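Soluble KIT ligand (Mus musculus, PDB 2O27) acts as a dimeric cytokine that binds the receptor tyrosine kinase KIT, bringing two receptors together and so promoting cell survival, proliferation and blood-cell formation. Local coordinates at residues 14-19 with 72-77; 28-33 with 114-119; 45-50 with 86-91. One frame throughout, in Å; residues are numbered along the deposited sequence.

Contact 1. Residues 14-19 with 72-77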
ATOM      1  N   THR A  14      -1.910  12.180  -7.669  1.00 40.91           N
ATOM      2  CA  THR A  14      -3.296  11.738  -7.590  1.00 40.91           C
ATOM      3  C   THR A  14      -3.422  10.261  -7.932  1.00 40.54           C
ATOM      4  O   THR A  14      -4.092   9.508  -7.222  1.00 40.56           O
ATOM      5  CB  THR A  14      -4.211  12.581  -8.536  1.00 41.52           C
ATOM      6  OG1 THR A  14      -4.212  13.945  -8.093  1.00 39.45           O
ATOM      7  CG2 THR A  14      -5.651  12.070  -8.512  1.00 42.02           C
ATOM      8  N   LYS A  15      -2.772   9.858  -9.015  1.00 40.29           N
ATOM      9  CA  LYS A  15      -2.796   8.470  -9.443  1.00 40.15           C
ATOM     10  C   LYS A  15      -2.109   7.613  -8.368  1.00 38.32           C
ATOM     11  O   LYS A  15      -2.578   6.525  -8.037  1.00 37.84           O
ATOM     12  CB  LYS A  15      -2.084   8.334 -10.795  1.00 41.34           C
ATOM     13  CG  LYS A  15      -2.417   7.062 -11.586  1.00 47.50           C
ATOM     14  CD  LYS A  15      -1.417   5.929 -11.337  1.00 49.31           C
ATOM     15  CE  LYS A  15      -1.767   4.655 -12.121  1.00 52.83           C
ATOM     16  NZ  LYS A  15      -1.815   4.849 -13.600  1.00 53.08           N
ATOM     17  N   LEU A  16      -1.015   8.131  -7.809  1.00 36.54           N
ATOM     18  CA  LEU A  16      -0.255   7.438  -6.774  1.00 34.61           C
ATOM     19  C   LEU A  16      -1.138   7.203  -5.559  1.00 33.40           C
ATOM     20  O   LEU A  16      -1.246   6.081  -5.063  1.00 32.14           O
ATOM     21  CB  LEU A  16       0.950   8.276  -6.344  1.00 33.87           C
ATOM     22  CG  LEU A  16       2.251   7.614  -5.899  1.00 36.07           C
ATOM     23  CD1 LEU A  16       2.758   8.312  -4.667  1.00 33.17           C
ATOM     24  CD2 LEU A  16       2.076   6.138  -5.646  1.00 34.32           C
ATOM     25  N   VAL A  17      -1.771   8.270  -5.078  1.00 33.96           N
ATOM     26  CA  VAL A  17      -2.623   8.163  -3.903  1.00 33.36           C
ATOM     27  C   VAL A  17      -3.745   7.179  -4.180  1.00 34.38           C
ATOM     28  O   VAL A  17      -4.161   6.450  -3.292  1.00 33.42           O
ATOM     29  CB  VAL A  17      -3.222   9.532  -3.502  1.00 31.85           C
ATOM     30  CG1 VAL A  17      -4.274   9.356  -2.414  1.00 30.05           C
ATOM     31  CG2 VAL A  17      -2.113  10.438  -2.997  1.00 32.29           C
ATOM     32  N   ALA A  18      -4.209   7.158  -5.423  1.00 35.48           N
ATOM     33  CA  ALA A  18      -5.305   6.270  -5.844  1.00 35.39           C
ATOM     34  C   ALA A  18      -4.867   4.811  -5.944  1.00 35.11           C
ATOM     35  O   ALA A  18      -5.702   3.894  -5.873  1.00 33.67           O
ATOM     36  CB  ALA A  18      -5.853   6.737  -7.199  1.00 35.64           C
ATOM     37  N   ASN A  19      -3.553   4.613  -6.103  1.00 34.11           N
ATOM     38  CA  ASN A  19      -2.977   3.292  -6.234  1.00 33.65           C
ATOM     39  C   ASN A  19      -2.249   2.820  -4.971  1.00 34.51           C
ATOM     40  O   ASN A  19      -1.558   1.814  -5.009  1.00 35.80           O
ATOM     41  CB  ASN A  19      -2.023   3.263  -7.421  1.00 32.75           C
ATOM     42  CG  ASN A  19      -2.209   2.037  -8.276  1.00 33.28           C
ATOM     43  OD1 ASN A  19      -3.306   1.521  -8.395  1.00 30.51           O
ATOM     44  ND2 ASN A  19      -1.135   1.572  -8.882  1.00 33.63           N
ATOM     45  N   SER A  72       7.928   4.049 -10.016  1.00 32.18           N
ATOM     46  CA  SER A  72       8.357   5.138 -10.902  1.00 32.83           C
ATOM     47  C   SER A  72       7.945   6.537 -10.428  1.00 32.53           C
ATOM     48  O   SER A  72       8.772   7.445 -10.398  1.00 31.86           O
ATOM     49  CB  SER A  72       7.824   4.898 -12.320  1.00 34.92           C
ATOM     50  OG  SER A  72       6.424   4.665 -12.314  1.00 44.21           O
ATOM     51  N   ILE A  73       6.670   6.707 -10.078  1.00 33.39           N
ATOM     52  CA  ILE A  73       6.173   7.996  -9.604  1.00 33.43           C
ATOM     53  C   ILE A  73       6.923   8.431  -8.333  1.00 31.51           C
ATOM     54  O   ILE A  73       7.406   9.551  -8.226  1.00 32.71           O
ATOM     55  CB  ILE A  73       4.650   7.931  -9.271  1.00 34.26           C
ATOM     56  CG1 ILE A  73       3.850   7.396 -10.464  1.00 36.16           C
ATOM     57  CG2 ILE A  73       4.145   9.318  -8.918  1.00 34.39           C
ATOM     58  CD1 ILE A  73       2.379   7.053 -10.101  1.00 36.29           C
ATOM     59  N   ILE A  74       7.012   7.534  -7.363  1.00 31.40           N
ATOM     60  CA  ILE A  74       7.697   7.843  -6.116  1.00 30.96           C
ATOM     61  C   ILE A  74       9.165   8.196  -6.380  1.00 32.82           C
ATOM     62  O   ILE A  74       9.721   9.132  -5.780  1.00 32.77           O
ATOM     63  CB  ILE A  74       7.642   6.628  -5.152  1.00 29.18           C
ATOM     64  CG1 ILE A  74       6.207   6.414  -4.669  1.00 30.53           C
ATOM     65  CG2 ILE A  74       8.611   6.824  -3.980  1.00 28.01           C
ATOM     66  CD1 ILE A  74       5.989   5.071  -3.920  1.00 28.08           C
ATOM     67  N   ASP A  75       9.804   7.418  -7.251  1.00 32.70           N
ATOM     68  CA  ASP A  75      11.203   7.651  -7.576  1.00 34.34           C
ATOM     69  C   ASP A  75      11.365   9.050  -8.184  1.00 34.90           C
ATOM     70  O   ASP A  75      12.330   9.748  -7.899  1.00 36.02           O
ATOM     71  CB  ASP A  75      11.716   6.592  -8.571  1.00 32.48           C
ATOM     72  CG  ASP A  75      13.189   6.792  -8.926  1.00 33.58           C
ATOM     73  OD1 ASP A  75      13.485   6.930 -10.116  1.00 34.64           O
ATOM     74  OD2 ASP A  75      14.048   6.812  -8.023  1.00 32.55           O
ATOM     75  N   LYS A  76      10.420   9.435  -9.034  1.00 35.71           N
ATOM     76  CA  LYS A  76      10.445  10.745  -9.671  1.00 39.99           C
ATOM     77  C   LYS A  76      10.282  11.829  -8.609  1.00 39.78           C
ATOM     78  O   LYS A  76      10.988  12.833  -8.631  1.00 42.20           O
ATOM     79  CB  LYS A  76       9.313  10.849 -10.696  1.00 43.63           C
ATOM     80  CG  LYS A  76       9.039  12.264 -11.197  1.00 46.36           C
ATOM     81  CD  LYS A  76      10.160  12.797 -12.077  1.00 50.15           C
ATOM     82  CE  LYS A  76       9.903  14.245 -12.484  1.00 51.71           C
ATOM     83  NZ  LYS A  76       8.569  14.424 -13.122  1.00 53.58           N
ATOM     84  N   LEU A  77       9.353  11.613  -7.677  1.00 37.07           N
ATOM     85  CA  LEU A  77       9.106  12.566  -6.595  1.00 34.57           C
ATOM     86  C   LEU A  77      10.327  12.689  -5.692  1.00 33.26           C
ATOM     87  O   LEU A  77      10.598  13.752  -5.151  1.00 32.47           O
ATOM     88  CB  LEU A  77       7.879  12.140  -5.774  1.00 32.44           C
ATOM     89  CG  LEU A  77       6.521  12.298  -6.464  1.00 32.83           C
ATOM     90  CD1 LEU A  77       5.391  11.864  -5.547  1.00 32.99           C
ATOM     91  CD2 LEU A  77       6.328  13.750  -6.831  1.00 33.06           C
TER

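Contact 2. Residues 28-33 with 114-119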
ATOM      1  N   LEU A  28       6.546   9.745   8.848  1.00 34.27           N
ATOM      2  CA  LEU A  28       7.218  11.019   8.590  1.00 31.95           C
ATOM      3  C   LEU A  28       7.577  11.723   9.915  1.00 34.33           C
ATOM      4  O   LEU A  28       6.748  11.816  10.834  1.00 33.58           O
ATOM      5  CB  LEU A  28       6.290  11.917   7.762  1.00 28.97           C
ATOM      6  CG  LEU A  28       6.684  13.369   7.472  1.00 30.11           C
ATOM      7  CD1 LEU A  28       7.918  13.442   6.552  1.00 27.92           C
ATOM      8  CD2 LEU A  28       5.494  14.071   6.831  1.00 31.08           C
ATOM      9  N   ASN A  29       8.820  12.171  10.033  1.00 35.57           N
ATOM     10  CA  ASN A  29       9.251  12.903  11.220  1.00 36.38           C
ATOM     11  C   ASN A  29       8.794  14.308  10.861  1.00 36.50           C
ATOM     12  O   ASN A  29       9.438  15.030  10.095  1.00 38.14           O
ATOM     13  CB  ASN A  29      10.767  12.807  11.388  1.00 35.75           C
ATOM     14  CG  ASN A  29      11.227  11.369  11.521  1.00 35.75           C
ATOM     15  OD1 ASN A  29      10.610  10.574  12.237  1.00 38.68           O
ATOM     16  ND2 ASN A  29      12.298  11.023  10.838  1.00 31.88           N
ATOM     17  N   TYR A  30       7.627  14.643  11.382  1.00 37.18           N
ATOM     18  CA  TYR A  30       6.948  15.892  11.118  1.00 38.72           C
ATOM     19  C   TYR A  30       7.601  17.030  11.889  1.00 41.63           C
ATOM     20  O   TYR A  30       7.875  16.898  13.085  1.00 43.22           O
ATOM     21  CB  TYR A  30       5.477  15.721  11.511  1.00 37.98           C
ATOM     22  CG  TYR A  30       4.563  16.865  11.120  1.00 39.21           C
ATOM     23  CD1 TYR A  30       4.082  16.990   9.816  1.00 39.57           C
ATOM     24  CD2 TYR A  30       4.173  17.821  12.065  1.00 38.72           C
ATOM     25  CE1 TYR A  30       3.229  18.041   9.462  1.00 39.25           C
ATOM     26  CE2 TYR A  30       3.324  18.867  11.725  1.00 38.48           C
ATOM     27  CZ  TYR A  30       2.857  18.971  10.424  1.00 39.48           C
ATOM     28  OH  TYR A  30       2.014  19.993  10.097  1.00 42.06           O
ATOM     29  N   VAL A  31       7.868  18.132  11.192  1.00 42.97           N
ATOM     30  CA  VAL A  31       8.483  19.310  11.801  1.00 46.43           C
ATOM     31  C   VAL A  31       7.368  20.229  12.311  1.00 48.71           C
ATOM     32  O   VAL A  31       6.701  20.905  11.534  1.00 49.47           O
ATOM     33  CB  VAL A  31       9.363  20.075  10.766  1.00 47.28           C
ATOM     34  CG1 VAL A  31       9.855  21.392  11.356  1.00 44.88           C
ATOM     35  CG2 VAL A  31      10.552  19.195  10.339  1.00 46.57           C
ATOM     36  N   ALA A  32       7.172  20.236  13.626  1.00 50.12           N
ATOM     37  CA  ALA A  32       6.132  21.038  14.272  1.00 50.53           C
ATOM     38  C   ALA A  32       6.100  22.514  13.894  1.00 50.29           C
ATOM     39  O   ALA A  32       7.131  23.166  13.808  1.00 51.15           O
ATOM     40  CB  ALA A  32       6.255  20.908  15.786  1.00 52.52           C
ATOM     41  N   GLY A  33       4.897  23.037  13.682  1.00 50.31           N
ATOM     42  CA  GLY A  33       4.763  24.443  13.351  1.00 48.46           C
ATOM     43  C   GLY A  33       4.741  24.676  11.859  1.00 48.03           C
ATOM     44  O   GLY A  33       4.592  25.805  11.391  1.00 46.52           O
ATOM     45  N   PHE A 114       0.961  13.113   1.188  1.00 32.25           N
ATOM     46  CA  PHE A 114       1.164  13.862  -0.028  1.00 34.88           C
ATOM     47  C   PHE A 114       0.551  15.252  -0.022  1.00 37.15           C
ATOM     48  O   PHE A 114       0.812  16.055  -0.924  1.00 37.84           O
ATOM     49  CB  PHE A 114       0.710  13.026  -1.222  1.00 32.70           C
ATOM     50  CG  PHE A 114       1.666  11.896  -1.544  1.00 35.34           C
ATOM     51  CD1 PHE A 114       1.358  10.585  -1.216  1.00 33.90           C
ATOM     52  CD2 PHE A 114       2.923  12.171  -2.112  1.00 34.65           C
ATOM     53  CE1 PHE A 114       2.292   9.555  -1.441  1.00 38.29           C
ATOM     54  CE2 PHE A 114       3.850  11.154  -2.330  1.00 35.97           C
ATOM     55  CZ  PHE A 114       3.539   9.850  -1.994  1.00 35.77           C
ATOM     56  N   SER A 115      -0.256  15.523   1.005  1.00 37.56           N
ATOM     57  CA  SER A 115      -0.851  16.840   1.199  1.00 40.98           C
ATOM     58  C   SER A 115       0.258  17.694   1.816  1.00 38.34           C
ATOM     59  O   SER A 115       0.416  18.857   1.469  1.00 39.00           O
ATOM     60  CB  SER A 115      -2.034  16.754   2.164  1.00 43.95           C
ATOM     61  OG  SER A 115      -2.487  18.048   2.527  1.00 49.85           O
ATOM     62  N   ILE A 116       1.015  17.095   2.740  1.00 37.82           N
ATOM     63  CA  ILE A 116       2.139  17.748   3.402  1.00 36.69           C
ATOM     64  C   ILE A 116       3.211  18.039   2.367  1.00 36.76           C
ATOM     65  O   ILE A 116       3.882  19.069   2.424  1.00 36.19           O
ATOM     66  CB  ILE A 116       2.794  16.838   4.479  1.00 37.02           C
ATOM     67  CG1 ILE A 116       1.749  16.391   5.502  1.00 38.51           C
ATOM     68  CG2 ILE A 116       3.944  17.551   5.131  1.00 37.38           C
ATOM     69  CD1 ILE A 116       0.860  17.506   6.007  1.00 36.59           C
ATOM     70  N   PHE A 117       3.374  17.093   1.446  1.00 37.39           N
ATOM     71  CA  PHE A 117       4.355  17.181   0.373  1.00 38.18           C
ATOM     72  C   PHE A 117       3.998  18.347  -0.554  1.00 38.34           C
ATOM     73  O   PHE A 117       4.846  19.189  -0.866  1.00 38.05           O
ATOM     74  CB  PHE A 117       4.371  15.849  -0.399  1.00 35.94           C
ATOM     75  CG  PHE A 117       5.216  15.867  -1.636  1.00 35.97           C
ATOM     76  CD1 PHE A 117       6.502  15.336  -1.631  1.00 34.63           C
ATOM     77  CD2 PHE A 117       4.737  16.445  -2.801  1.00 35.87           C
ATOM     78  CE1 PHE A 117       7.291  15.391  -2.769  1.00 35.39           C
ATOM     79  CE2 PHE A 117       5.526  16.503  -3.943  1.00 36.43           C
ATOM     80  CZ  PHE A 117       6.805  15.976  -3.927  1.00 35.67           C
ATOM     81  N   ASN A 118       2.744  18.390  -0.993  1.00 39.31           N
ATOM     82  CA  ASN A 118       2.274  19.459  -1.876  1.00 40.43           C
ATOM     83  C   ASN A 118       2.386  20.811  -1.205  1.00 41.40           C
ATOM     84  O   ASN A 118       2.764  21.795  -1.840  1.00 40.73           O
ATOM     85  CB  ASN A 118       0.830  19.225  -2.284  1.00 41.00           C
ATOM     86  CG  ASN A 118       0.715  18.274  -3.435  1.00 40.78           C
ATOM     87  OD1 ASN A 118      -0.358  17.760  -3.725  1.00 44.67           O
ATOM     88  ND2 ASN A 118       1.829  18.043  -4.120  1.00 40.76           N
ATOM     89  N   ARG A 119       2.064  20.861   0.082  1.00 41.52           N
ATOM     90  CA  ARG A 119       2.170  22.120   0.798  1.00 44.23           C
ATOM     91  C   ARG A 119       3.629  22.545   0.964  1.00 43.69           C
ATOM     92  O   ARG A 119       3.913  23.734   0.945  1.00 43.48           O
ATOM     93  CB  ARG A 119       1.450  22.032   2.148  1.00 47.27           C
ATOM     94  CG  ARG A 119      -0.075  22.054   1.986  1.00 52.53           C
ATOM     95  CD  ARG A 119      -0.851  21.980   3.301  1.00 57.59           C
ATOM     96  NE  ARG A 119      -1.084  20.611   3.760  1.00 61.20           N
ATOM     97  CZ  ARG A 119      -2.034  20.262   4.626  1.00 63.10           C
ATOM     98  NH1 ARG A 119      -2.851  21.181   5.128  1.00 62.67           N
ATOM     99  NH2 ARG A 119      -2.170  18.994   4.993  1.00 63.18           N
TER

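Contact 3. Residues 45-50 with 86-91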
ATOM      1  N   ASP A  45      14.169  21.687   6.857  1.00 36.56           N
ATOM      2  CA  ASP A  45      14.041  20.471   7.625  1.00 38.53           C
ATOM      3  C   ASP A  45      12.961  19.574   7.030  1.00 38.37           C
ATOM      4  O   ASP A  45      13.167  18.379   6.900  1.00 36.58           O
ATOM      5  CB  ASP A  45      13.701  20.779   9.081  1.00 40.09           C
ATOM      6  CG  ASP A  45      14.871  21.373   9.836  1.00 42.85           C
ATOM      7  OD1 ASP A  45      16.005  20.940   9.602  1.00 43.87           O
ATOM      8  OD2 ASP A  45      14.665  22.262  10.676  1.00 46.25           O
ATOM      9  N   MET A  46      11.825  20.156   6.658  1.00 36.65           N
ATOM     10  CA  MET A  46      10.733  19.362   6.105  1.00 38.31           C
ATOM     11  C   MET A  46      11.083  18.679   4.788  1.00 37.21           C
ATOM     12  O   MET A  46      10.656  17.551   4.525  1.00 35.88           O
ATOM     13  CB  MET A  46       9.482  20.217   5.907  1.00 40.23           C
ATOM     14  CG  MET A  46       8.481  20.112   7.071  1.00 44.02           C
ATOM     15  SD  MET A  46       7.867  18.410   7.357  1.00 45.73           S
ATOM     16  CE  MET A  46       7.262  18.023   5.760  1.00 38.70           C
ATOM     17  N   VAL A  47      11.845  19.384   3.958  1.00 34.77           N
ATOM     18  CA  VAL A  47      12.248  18.839   2.680  1.00 34.60           C
ATOM     19  C   VAL A  47      13.195  17.661   2.969  1.00 33.32           C
ATOM     20  O   VAL A  47      13.153  16.639   2.290  1.00 33.25           O
ATOM     21  CB  VAL A  47      12.910  19.945   1.814  1.00 36.21           C
ATOM     22  CG1 VAL A  47      14.375  20.108   2.156  1.00 36.64           C
ATOM     23  CG2 VAL A  47      12.676  19.659   0.366  1.00 38.29           C
ATOM     24  N   ILE A  48      14.018  17.789   3.999  1.00 31.90           N
ATOM     25  CA  ILE A  48      14.931  16.711   4.349  1.00 30.18           C
ATOM     26  C   ILE A  48      14.112  15.507   4.844  1.00 31.66           C
ATOM     27  O   ILE A  48      14.390  14.366   4.459  1.00 31.20           O
ATOM     28  CB  ILE A  48      15.961  17.175   5.426  1.00 29.37           C
ATOM     29  CG1 ILE A  48      17.044  18.040   4.767  1.00 30.90           C
ATOM     30  CG2 ILE A  48      16.600  15.987   6.113  1.00 28.36           C
ATOM     31  CD1 ILE A  48      18.061  18.671   5.782  1.00 28.02           C
ATOM     32  N   GLN A  49      13.090  15.765   5.665  1.00 29.77           N
ATOM     33  CA  GLN A  49      12.229  14.702   6.202  1.00 31.15           C
ATOM     34  C   GLN A  49      11.418  13.995   5.100  1.00 29.69           C
ATOM     35  O   GLN A  49      11.219  12.791   5.139  1.00 28.20           O
ATOM     36  CB  GLN A  49      11.271  15.273   7.258  1.00 32.33           C
ATOM     37  CG  GLN A  49      11.930  15.741   8.546  1.00 36.24           C
ATOM     38  CD  GLN A  49      12.950  14.740   9.099  1.00 39.99           C
ATOM     39  OE1 GLN A  49      12.722  13.530   9.103  1.00 38.39           O
ATOM     40  NE2 GLN A  49      14.079  15.251   9.568  1.00 44.51           N
ATOM     41  N   LEU A  50      10.942  14.748   4.120  1.00 29.14           N
ATOM     42  CA  LEU A  50      10.172  14.137   3.060  1.00 30.58           C
ATOM     43  C   LEU A  50      11.090  13.208   2.285  1.00 30.76           C
ATOM     44  O   LEU A  50      10.696  12.103   1.934  1.00 29.01           O
ATOM     45  CB  LEU A  50       9.578  15.207   2.143  1.00 30.37           C
ATOM     46  CG  LEU A  50       8.431  15.958   2.820  1.00 32.64           C
ATOM     47  CD1 LEU A  50       8.049  17.229   2.013  1.00 32.27           C
ATOM     48  CD2 LEU A  50       7.230  14.996   2.973  1.00 31.58           C
ATOM     49  N   LEU A  86      19.040  19.940  -2.159  1.00 37.10           N
ATOM     50  CA  LEU A  86      20.276  20.568  -2.620  1.00 40.85           C
ATOM     51  C   LEU A  86      20.131  22.099  -2.491  1.00 40.88           C
ATOM     52  O   LEU A  86      20.966  22.792  -1.876  1.00 38.21           O
ATOM     53  CB  LEU A  86      20.522  20.195  -4.083  1.00 42.37           C
ATOM     54  CG  LEU A  86      21.953  20.134  -4.621  1.00 44.68           C
ATOM     55  CD1 LEU A  86      21.905  20.216  -6.146  1.00 45.53           C
ATOM     56  CD2 LEU A  86      22.793  21.252  -4.029  1.00 42.62           C
ATOM     57  N   CYS A  87      19.049  22.612  -3.064  1.00 44.10           N
ATOM     58  CA  CYS A  87      18.760  24.043  -3.027  1.00 48.10           C
ATOM     59  C   CYS A  87      18.726  24.585  -1.586  1.00 47.94           C
ATOM     60  O   CYS A  87      19.430  25.539  -1.254  1.00 45.14           O
ATOM     61  CB  CYS A  87      17.425  24.299  -3.734  1.00 54.04           C
ATOM     62  SG  CYS A  87      16.844  26.027  -3.842  1.00 64.07           S
ATOM     63  N   MET A  88      17.921  23.974  -0.721  1.00 48.67           N
ATOM     64  CA  MET A  88      17.832  24.453   0.656  1.00 50.43           C
ATOM     65  C   MET A  88      19.124  24.298   1.456  1.00 51.37           C
ATOM     66  O   MET A  88      19.450  25.144   2.278  1.00 51.97           O
ATOM     67  CB  MET A  88      16.686  23.755   1.394  1.00 51.54           C
ATOM     68  CG  MET A  88      15.291  24.058   0.833  1.00 54.90           C
ATOM     69  SD  MET A  88      14.691  25.730   1.142  1.00 58.99           S
ATOM     70  CE  MET A  88      15.236  26.599  -0.326  1.00 56.26           C
ATOM     71  N   GLU A  89      19.872  23.228   1.219  1.00 52.89           N
ATOM     72  CA  GLU A  89      21.103  23.019   1.966  1.00 55.20           C
ATOM     73  C   GLU A  89      22.178  24.013   1.523  1.00 59.38           C
ATOM     74  O   GLU A  89      22.911  24.562   2.338  1.00 58.35           O
ATOM     75  CB  GLU A  89      21.600  21.587   1.763  1.00 51.58           C
ATOM     76  CG  GLU A  89      22.546  21.130   2.842  1.00 47.79           C
ATOM     77  CD  GLU A  89      21.894  21.169   4.208  1.00 43.82           C
ATOM     78  OE1 GLU A  89      20.663  21.297   4.272  1.00 41.17           O
ATOM     79  OE2 GLU A  89      22.604  21.063   5.219  1.00 42.65           O
ATOM     80  N   GLU A  90      22.256  24.236   0.220  1.00 65.39           N
ATOM     81  CA  GLU A  90      23.214  25.161  -0.368  1.00 72.25           C
ATOM     82  C   GLU A  90      22.976  26.595   0.125  1.00 77.04           C
ATOM     83  O   GLU A  90      23.876  27.434   0.071  1.00 77.41           O
ATOM     84  CB  GLU A  90      23.082  25.121  -1.894  1.00 72.13           C
ATOM     85  CG  GLU A  90      24.174  25.855  -2.645  1.00 73.57           C
ATOM     86  CD  GLU A  90      25.458  25.050  -2.749  1.00 73.98           C
ATOM     87  OE1 GLU A  90      26.505  25.657  -3.048  1.00 74.49           O
ATOM     88  OE2 GLU A  90      25.419  23.818  -2.543  1.00 73.55           O
ATOM     89  N   ASN A  91      21.767  26.874   0.608  1.00 83.74           N
ATOM     90  CA  ASN A  91      21.426  28.219   1.076  1.00 91.00           C
ATOM     91  C   ASN A  91      20.935  28.270   2.522  1.00 96.02           C
ATOM     92  O   ASN A  91      20.488  29.319   2.983  1.00 96.28           O
ATOM     93  CB  ASN A  91      20.338  28.831   0.185  1.00 91.85           C
ATOM     94  CG  ASN A  91      20.665  28.749  -1.298  1.00 92.87           C
ATOM     95  OD1 ASN A  91      19.796  28.974  -2.141  1.00 92.56           O
ATOM     96  ND2 ASN A  91      21.915  28.437  -1.625  1.00 93.47           N
TER

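Contact 1. Residues 14-19 with 72-77
Leu16, on the short helix 13-18, packs against Ile73 and Ile74 near the start of the long helix 70-91 in a buried, wholly apolar contact at one end of the four-helix cytokine bundle. The two helical segments run at 130° to each other, with axes 10.5 Å apart at their closest, and Leu16 and Ile73 are the nearest pair by CA atoms, 7.0 Å apart. Their side chains slide past each other in opposite directions, bringing Leu16 CG to 4.0 Å from Ile73 CG2. That methyl lies opposite the backbone N of Ile73, while CG1 turns beside that nitrogen (chi1 -54°) and carries CD1 toward the first turn of the neighbouring helix. There Ile73 CD1 meets the methylene chain of Lys15 nearly at a right angle, 4.1 Å from Lys15 CD. Lys15 has two roles: its aliphatic part lies beside Ile73, while NZ makes a weak hydrogen bond to the backbone O of Glu66 of the second subunit. The other branch of the contact is made by Leu16 CD1, which comes across Ile74 at 3.9 Å from Ile74 CG1. Beyond the pair, Phe114 of helix 110-124 packs on both Leu16 and Leu77, and Leu57 and Leu58 of helix 43-58 touch Ile74. Such chemistry implies an association held by shape and dispersion, with the Lys15 amine reaching past it to the dimer interface.

Contact 2. Residues 28-33 with 114-119
Within these segments, Ile116 is the residue of helix 110-124 that touches strand 26-30, and it divides its two branches between Leu28 and Tyr30. The contact helps to seat the small two-stranded antiparallel sheet on the bundle of this helical cytokine. The better-packed part is entirely apolar and at ordinary van der Waals distance. Ile116 CG2 lies 4.2 Å from Leu28 CD2, the two side chains running at a slant to each other, and Leu28 places that methyl by setting its CG opposite the backbone N (chi1 174°). The other branch of Ile116 ends in CD1, which comes to the edge of the Tyr30 ring, near its plane, 4.2 Å from Tyr30 CE1; the isoleucine therefore abuts the rim of the aromatic group and does not lie over a face. With CG1 beside the backbone N and a second bend at chi2 (-46°), Ile116 spreads its methyls over both strand residues. Met46 of helix 43-58 and Met34 also pack on Ile116, and the buried Tyr30 has a cation-pi partner in Arg106 of strand 104-108.

The outer side is looser and more polar. Arg119, an exposed residue one turn further along the helix, folds back so that its NE makes a weak hydrogen bond to Ser115 O, at 3.3 Å. Asn29, partly exposed, is turned to the other side, bonding Thr105 and Gln49. Backbone hydrogen bonds pair Leu28 with Arg106 and Tyr30 with Glu104, so the chemistry implies a sheet knit by hydrogen bonds whose attachment to the helix here rests on van der Waals contact alone.

Contact 3. Residues 45-50 with 86-91
Val47 and Met88 meet between helices 43-58 and 70-91 of the four-helix bundle, in a modest contact that passes from buried to exposed within one residue. Val47 CG1 approaches Met88 CG at 4.3 Å, and the CA atoms of these two residues are the nearest pair between the segments, 8.2 Å apart. The Met88 side chain sets out toward helix 43-58 but turns at chi2 (-71°), so that CG does the touching and the sulfur and terminal methyl point elsewhere. Next to them, on the outer side, Ile48 reaches across to Glu89. The two side chains meet at a slant, a methyl against a carboxylate oxygen, a van der Waals approach without polar bonding. Ile48 CG1 lies opposite its carbonyl carbon and the chain is extended beyond it (chi2 175°), which sends CD1 outward to the neighbouring helix.

The second shell probably helps to fix the carboxylate alongside Ile48. Arg44, just before the first segment on the same helix as Ile48, forms a salt bridge through its NE with Glu89 OE1. This ionic link joins the two helices over the solvent-facing margin. On the buried side, Val47 also packs on Val81, Leu84 and Val85 of helix 70-91, extending the same interface toward the preceding turns. Phe124 of helix 110-124 touches both Met88 and Cys87. Cys87 is further tied by its disulfide to Cys2, which fastens the N-terminal segment to this end of the helix. At the exposed margin, Ile48 CD1 stands 4.0 Å from Glu89 OE1, the same oxygen that Arg44 engages.

In the fold
From the N terminus, helix 13-18 comes first, and contact 1 closes a long loop by joining it to the start of helix 70-91. Strand 26-30 follows within that loop and is tied by contact 2 to helix 110-124, so contacts 1 and 2 cross along the chain. Helix 43-58 comes next; contact 3 joins it to the far part of helix 70-91, lying wholly within the span of contact 2 but crossing contact 1. Contacts 1 and 3 share helix 70-91 at opposite sides of the chain's centre, about 21 Å apart between centres. Contact 2 touches both, through Phe117 against Leu77 and Val31 against Asp45, linking the helices with the small antiparallel sheet of strands 26-30 and 104-108.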